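Local atomic coordinates of cellulase (Bacteroides salanitronis, PDB entry 6WQY), a protein that probably hydrolyses internal beta-1,4-glucosidic bonds of cellulose and related plant polysaccharides, this chain being its glycoside hydrolase family 5 domain. Residues E51-D65 against R100-L113. Sequence-based numbering, arbitrary orientation. Where two conformers were deposited one is given.
Sequences ETSWGNAAATQALFD and RVAEVVGYAESAGL
R100 and E51 both start with CG trans to the backbone N (chi1 176° and -180°). E51 then runs out straight, while R100 bends at chi2 (58°), and the two side chains meet almost at right angles. The contact lies in the (beta/alpha)8 barrel of the family 5 domain, where helices 61-70 and 95-110 pack side by side outside the strands. R100 grips the carboxylate side-on: NE reaches OE1 of E51, and NH2 reaches the syn lone pair of OE2 at 2.9 Å. NH2 also donates to A59 O at 2.9 Å, in the guanidinium plane. NH1 bonds E103 OE1 and Y107 OH, while V104 CG2 lies over one face of the group. With an alanine here these bonds are gone, and the E51 carboxylate would probably lose its charged mate and the 51-59 loop part of its tether to the helix. Further along, the start of helix 61-70 covers one face of the Y107 ring, with Q61 N 3.5 Å above the ring plane, over its centre. F64 points toward helix 95-110. Its CD1 touches Y107 CB at 3.5 Å, and its CZ meets V104 CG1; V75 of strand 74-77 also touches it. Q61 folds back along Y107, and its NE2 donates to Y107 O at 3.0 Å, a carbonyl that also takes A111 N. The same NE2 donates to D65 OD1 at 3.0 Å, from above the carboxylate plane.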
loop_
_atom_site.group_PDB
_atom_site.type_symbol
_atom_site.label_atom_id
_atom_site.label_comp_id
_atom_site.label_asym_id
_atom_site.label_seq_id
_atom_site.Cartn_x
_atom_site.Cartn_y
_atom_site.Cartn_z
ATOM N N GLU A 51 8.878 -15.608 4.711
ATOM C CA GLU A 51 9.452 -14.267 4.655
ATOM C C GLU A 51 10.783 -14.206 3.918
ATOM O O GLU A 51 11.096 -13.175 3.303
ATOM C CB GLU A 51 9.639 -13.790 6.097
ATOM C CG GLU A 51 10.217 -12.408 6.207
ATOM C CD GLU A 51 10.508 -11.954 7.640
ATOM O OE1 GLU A 51 10.109 -12.634 8.625
ATOM O OE2 GLU A 51 11.130 -10.887 7.765
ATOM N N THR A 52 11.590 -15.249 3.996
ATOM C CA THR A 52 12.932 -15.206 3.438
ATOM C C THR A 52 13.027 -15.901 2.085
ATOM O O THR A 52 14.144 -16.141 1.607
ATOM C CB THR A 52 13.943 -15.803 4.421
ATOM O OG1 THR A 52 13.589 -17.150 4.726
ATOM C CG2 THR A 52 13.979 -15.000 5.707
ATOM N N SER A 53 11.896 -16.205 1.441
ATOM C CA SER A 53 11.922 -17.003 0.227
ATOM C C SER A 53 11.963 -16.198 -1.063
ATOM O O SER A 53 12.123 -16.807 -2.134
ATOM C CB SER A 53 10.713 -17.946 0.193
ATOM O OG SER A 53 9.498 -17.256 0.005
ATOM N N TRP A 54 11.799 -14.875 -0.999
ATOM C CA TRP A 54 11.801 -14.035 -2.194
ATOM C C TRP A 54 12.945 -13.024 -2.136
ATOM O O TRP A 54 12.755 -11.830 -2.396
ATOM C CB TRP A 54 10.469 -13.311 -2.397
ATOM C CG TRP A 54 9.311 -14.178 -2.805
ATOM C CD1 TRP A 54 9.282 -15.539 -2.961
ATOM C CD2 TRP A 54 7.991 -13.717 -3.107
ATOM N NE1 TRP A 54 8.033 -15.937 -3.353
ATOM C CE2 TRP A 54 7.212 -14.840 -3.434
ATOM C CE3 TRP A 54 7.396 -12.455 -3.131
ATOM C CZ2 TRP A 54 5.867 -14.738 -3.791
ATOM C CZ3 TRP A 54 6.072 -12.348 -3.491
ATOM C CH2 TRP A 54 5.318 -13.483 -3.817
ATOM N N GLY A 55 14.132 -13.484 -1.778
ATOM C CA GLY A 55 15.319 -12.690 -1.969
ATOM C C GLY A 55 15.749 -11.809 -0.820
ATOM O O GLY A 55 16.773 -11.117 -0.958
ATOM N N ASN A 56 15.032 -11.810 0.297
ATOM C CA ASN A 56 15.396 -11.003 1.454
ATOM C C ASN A 56 15.670 -11.876 2.667
ATOM O O ASN A 56 15.002 -12.886 2.879
ATOM C CB ASN A 56 14.280 -10.020 1.799
ATOM C CG ASN A 56 14.142 -8.949 0.766
ATOM O OD1 ASN A 56 15.109 -8.238 0.488
ATOM N ND2 ASN A 56 12.977 -8.842 0.157
ATOM N N ALA A 57 16.660 -11.482 3.459
ATOM C CA ALA A 57 16.813 -12.006 4.808
ATOM C C ALA A 57 15.787 -11.335 5.717
ATOM O O ALA A 57 15.135 -10.358 5.346
ATOM C CB ALA A 57 18.238 -11.794 5.309
ATOM N N ALA A 58 15.642 -11.875 6.924
ATOM C CA ALA A 58 14.610 -11.411 7.839
ATOM C C ALA A 58 14.792 -9.946 8.202
ATOM O O ALA A 58 15.901 -9.476 8.464
ATOM C CB ALA A 58 14.626 -12.265 9.105
ATOM N N ALA A 59 13.677 -9.220 8.246
ATOM C CA ALA A 59 13.691 -7.804 8.605
ATOM C C ALA A 59 14.061 -7.627 10.071
ATOM O O ALA A 59 13.791 -8.494 10.909
ATOM C CB ALA A 59 12.327 -7.175 8.323
ATOM N N THR A 60 14.654 -6.467 10.384
ATOM C CA THR A 60 15.220 -6.202 11.698
ATOM C C THR A 60 14.899 -4.784 12.156
ATOM O O THR A 60 14.542 -3.912 11.362
ATOM C CB THR A 60 16.747 -6.293 11.630
ATOM O OG1 THR A 60 17.187 -5.299 10.680
ATOM C CG2 THR A 60 17.208 -7.676 11.214
ATOM N N GLN A 61 15.103 -4.553 13.458
ATOM C CA GLN A 61 15.055 -3.192 13.978
ATOM C C GLN A 61 16.037 -2.288 13.248
ATOM O O GLN A 61 15.750 -1.112 13.006
ATOM C CB GLN A 61 15.355 -3.189 15.477
ATOM C CG GLN A 61 15.214 -1.825 16.119
ATOM C CD GLN A 61 13.776 -1.368 16.122
ATOM O OE1 GLN A 61 12.922 -1.981 16.754
ATOM N NE2 GLN A 61 13.484 -0.331 15.361
ATOM N N ALA A 62 17.211 -2.815 12.896
ATOM C CA ALA A 62 18.217 -2.002 12.229
ATOM C C ALA A 62 17.682 -1.404 10.934
ATOM O O ALA A 62 18.000 -0.259 10.592
ATOM C CB ALA A 62 19.480 -2.817 11.959
ATOM N N LEU A 63 16.878 -2.158 10.187
ATOM C CA LEU A 63 16.268 -1.610 8.976
ATOM C C LEU A 63 15.378 -0.421 9.312
ATOM O O LEU A 63 15.457 0.630 8.673
ATOM C CB LEU A 63 15.453 -2.679 8.245
ATOM C CG LEU A 63 14.566 -2.126 7.124
ATOM C CD1 LEU A 63 15.384 -1.546 5.971
ATOM C CD2 LEU A 63 13.588 -3.177 6.656
ATOM N N PHE A 64 14.494 -0.581 10.292
ATOM C CA PHE A 64 13.541 0.479 10.608
ATOM C C PHE A 64 14.235 1.706 11.166
ATOM O O PHE A 64 13.838 2.834 10.856
ATOM C CB PHE A 64 12.430 -0.079 11.496
ATOM C CG PHE A 64 11.457 -0.925 10.726
ATOM C CD1 PHE A 64 11.748 -2.237 10.402
ATOM C CD2 PHE A 64 10.261 -0.387 10.288
ATOM C CE1 PHE A 64 10.856 -2.991 9.656
ATOM C CE2 PHE A 64 9.363 -1.129 9.567
ATOM C CZ PHE A 64 9.660 -2.433 9.243
ATOM N N ASP A 65 15.297 1.514 11.947
ATOM C CA ASP A 65 16.083 2.649 12.399
ATOM C C ASP A 65 16.674 3.394 11.212
ATOM O O ASP A 65 16.701 4.631 11.185
ATOM C CB ASP A 65 17.208 2.161 13.306
ATOM C CG ASP A 65 16.734 1.657 14.653
ATOM O OD1 ASP A 65 15.558 1.838 15.018
ATOM O OD2 ASP A 65 17.576 1.071 15.375
ATOM N N ARG A 100 5.213 -12.643 14.726
ATOM C CA ARG A 100 6.201 -12.067 13.816
ATOM C C ARG A 100 5.698 -10.750 13.227
ATOM O O ARG A 100 6.451 -9.775 13.116
ATOM C CB ARG A 100 6.555 -13.048 12.700
ATOM C CG ARG A 100 7.509 -12.488 11.657
ATOM C CD ARG A 100 8.823 -12.029 12.275
ATOM N NE ARG A 100 9.733 -11.475 11.282
ATOM C CZ ARG A 100 10.732 -10.654 11.567
ATOM N NH1 ARG A 100 10.957 -10.263 12.813
ATOM N NH2 ARG A 100 11.489 -10.198 10.580
ATOM N N VAL A 101 4.429 -10.708 12.820
ATOM C CA VAL A 101 3.867 -9.447 12.336
ATOM C C VAL A 101 3.997 -8.381 13.424
ATOM O O VAL A 101 4.377 -7.227 13.157
ATOM C CB VAL A 101 2.404 -9.652 11.890
ATOM C CG1 VAL A 101 1.779 -8.334 11.482
ATOM C CG2 VAL A 101 2.331 -10.645 10.738
ATOM N N ALA A 102 3.689 -8.753 14.673
ATOM C CA ALA A 102 3.825 -7.816 15.783
ATOM C C ALA A 102 5.269 -7.383 16.005
ATOM O O ALA A 102 5.509 -6.236 16.424
ATOM C CB ALA A 102 3.231 -8.428 17.057
ATOM N N GLU A 103 6.242 -8.259 15.749
ATOM C CA GLU A 103 7.641 -7.850 15.853
ATOM C C GLU A 103 7.952 -6.735 14.861
ATOM O O GLU A 103 8.602 -5.743 15.202
ATOM C CB GLU A 103 8.572 -9.037 15.602
ATOM C CG GLU A 103 8.594 -10.043 16.723
ATOM C CD GLU A 103 9.476 -11.246 16.459
ATOM O OE1 GLU A 103 10.048 -11.383 15.355
ATOM O OE2 GLU A 103 9.592 -12.093 17.383
ATOM N N VAL A 104 7.510 -6.898 13.623
ATOM C CA VAL A 104 7.816 -5.926 12.582
ATOM C C VAL A 104 7.075 -4.618 12.839
ATOM O O VAL A 104 7.662 -3.538 12.712
ATOM C CB VAL A 104 7.539 -6.532 11.195
ATOM C CG1 VAL A 104 7.830 -5.516 10.102
ATOM C CG2 VAL A 104 8.396 -7.774 10.988
ATOM N N VAL A 105 5.803 -4.688 13.240
ATOM C CA VAL A 105 5.092 -3.492 13.695
ATOM C C VAL A 105 5.864 -2.802 14.808
ATOM O O VAL A 105 5.987 -1.571 14.837
ATOM C CB VAL A 105 3.664 -3.861 14.139
ATOM C CG1 VAL A 105 3.018 -2.712 14.891
ATOM C CG2 VAL A 105 2.818 -4.254 12.943
ATOM N N GLY A 106 6.395 -3.584 15.746
ATOM C CA GLY A 106 7.150 -3.018 16.851
ATOM C C GLY A 106 8.436 -2.353 16.433
ATOM O O GLY A 106 8.848 -1.365 17.050
ATOM N N TYR A 107 9.084 -2.858 15.380
ATOM C CA TYR A 107 10.267 -2.177 14.869
ATOM C C TYR A 107 9.893 -0.782 14.387
ATOM O O TYR A 107 10.606 0.191 14.642
ATOM C CB TYR A 107 10.870 -2.927 13.681
ATOM C CG TYR A 107 11.356 -4.335 13.895
ATOM C CD1 TYR A 107 11.767 -4.807 15.133
ATOM C CD2 TYR A 107 11.400 -5.209 12.821
ATOM C CE1 TYR A 107 12.212 -6.123 15.285
ATOM C CE2 TYR A 107 11.842 -6.497 12.958
ATOM C CZ TYR A 107 12.237 -6.961 14.183
ATOM O OH TYR A 107 12.664 -8.278 14.292
ATOM N N ALA A 108 8.781 -0.674 13.659
ATOM C CA ALA A 108 8.337 0.629 13.181
ATOM C C ALA A 108 8.000 1.541 14.348
ATOM O O ALA A 108 8.403 2.710 14.375
ATOM C CB ALA A 108 7.123 0.460 12.270
ATOM N N GLU A 109 7.283 1.016 15.337
ATOM C CA GLU A 109 6.892 1.811 16.482
ATOM C C GLU A 109 8.123 2.353 17.195
ATOM O O GLU A 109 8.199 3.543 17.511
ATOM C CB GLU A 109 6.070 0.956 17.440
ATOM C CG GLU A 109 5.416 1.763 18.542
ATOM C CD GLU A 109 4.588 0.921 19.488
ATOM O OE1 GLU A 109 4.700 -0.319 19.438
ATOM O OE2 GLU A 109 3.825 1.504 20.278
ATOM N N SER A 110 9.097 1.476 17.458
ATOM C CA SER A 110 10.316 1.851 18.167
ATOM C C SER A 110 11.062 2.953 17.435
ATOM O O SER A 110 11.637 3.850 18.061
ATOM C CB SER A 110 11.205 0.611 18.310
ATOM O OG SER A 110 12.476 0.961 18.837
ATOM N N ALA A 111 11.094 2.883 16.110
ATOM C CA ALA A 111 11.791 3.857 15.285
ATOM C C ALA A 111 11.009 5.135 15.058
ATOM O O ALA A 111 11.514 6.027 14.363
ATOM C CB ALA A 111 12.177 3.223 13.949
ATOM N N GLY A 112 9.810 5.264 15.619
ATOM C CA GLY A 112 9.050 6.485 15.462
ATOM C C GLY A 112 8.377 6.624 14.120
ATOM O O GLY A 112 8.162 7.746 13.655
ATOM N N LEU A 113 8.043 5.513 13.481
ATOM C CA LEU A 113 7.388 5.493 12.185
ATOM C C LEU A 113 5.927 5.097 12.342
ATOM O O LEU A 113 5.563 4.337 13.248
ATOM C CB LEU A 113 8.090 4.484 11.276
ATOM C CG LEU A 113 9.562 4.773 10.991
ATOM C CD1 LEU A 113 10.279 3.541 10.484
ATOM C CD2 LEU A 113 9.682 5.909 9.983
HETATM O O HOH W 1 14.675 2.046 17.587
#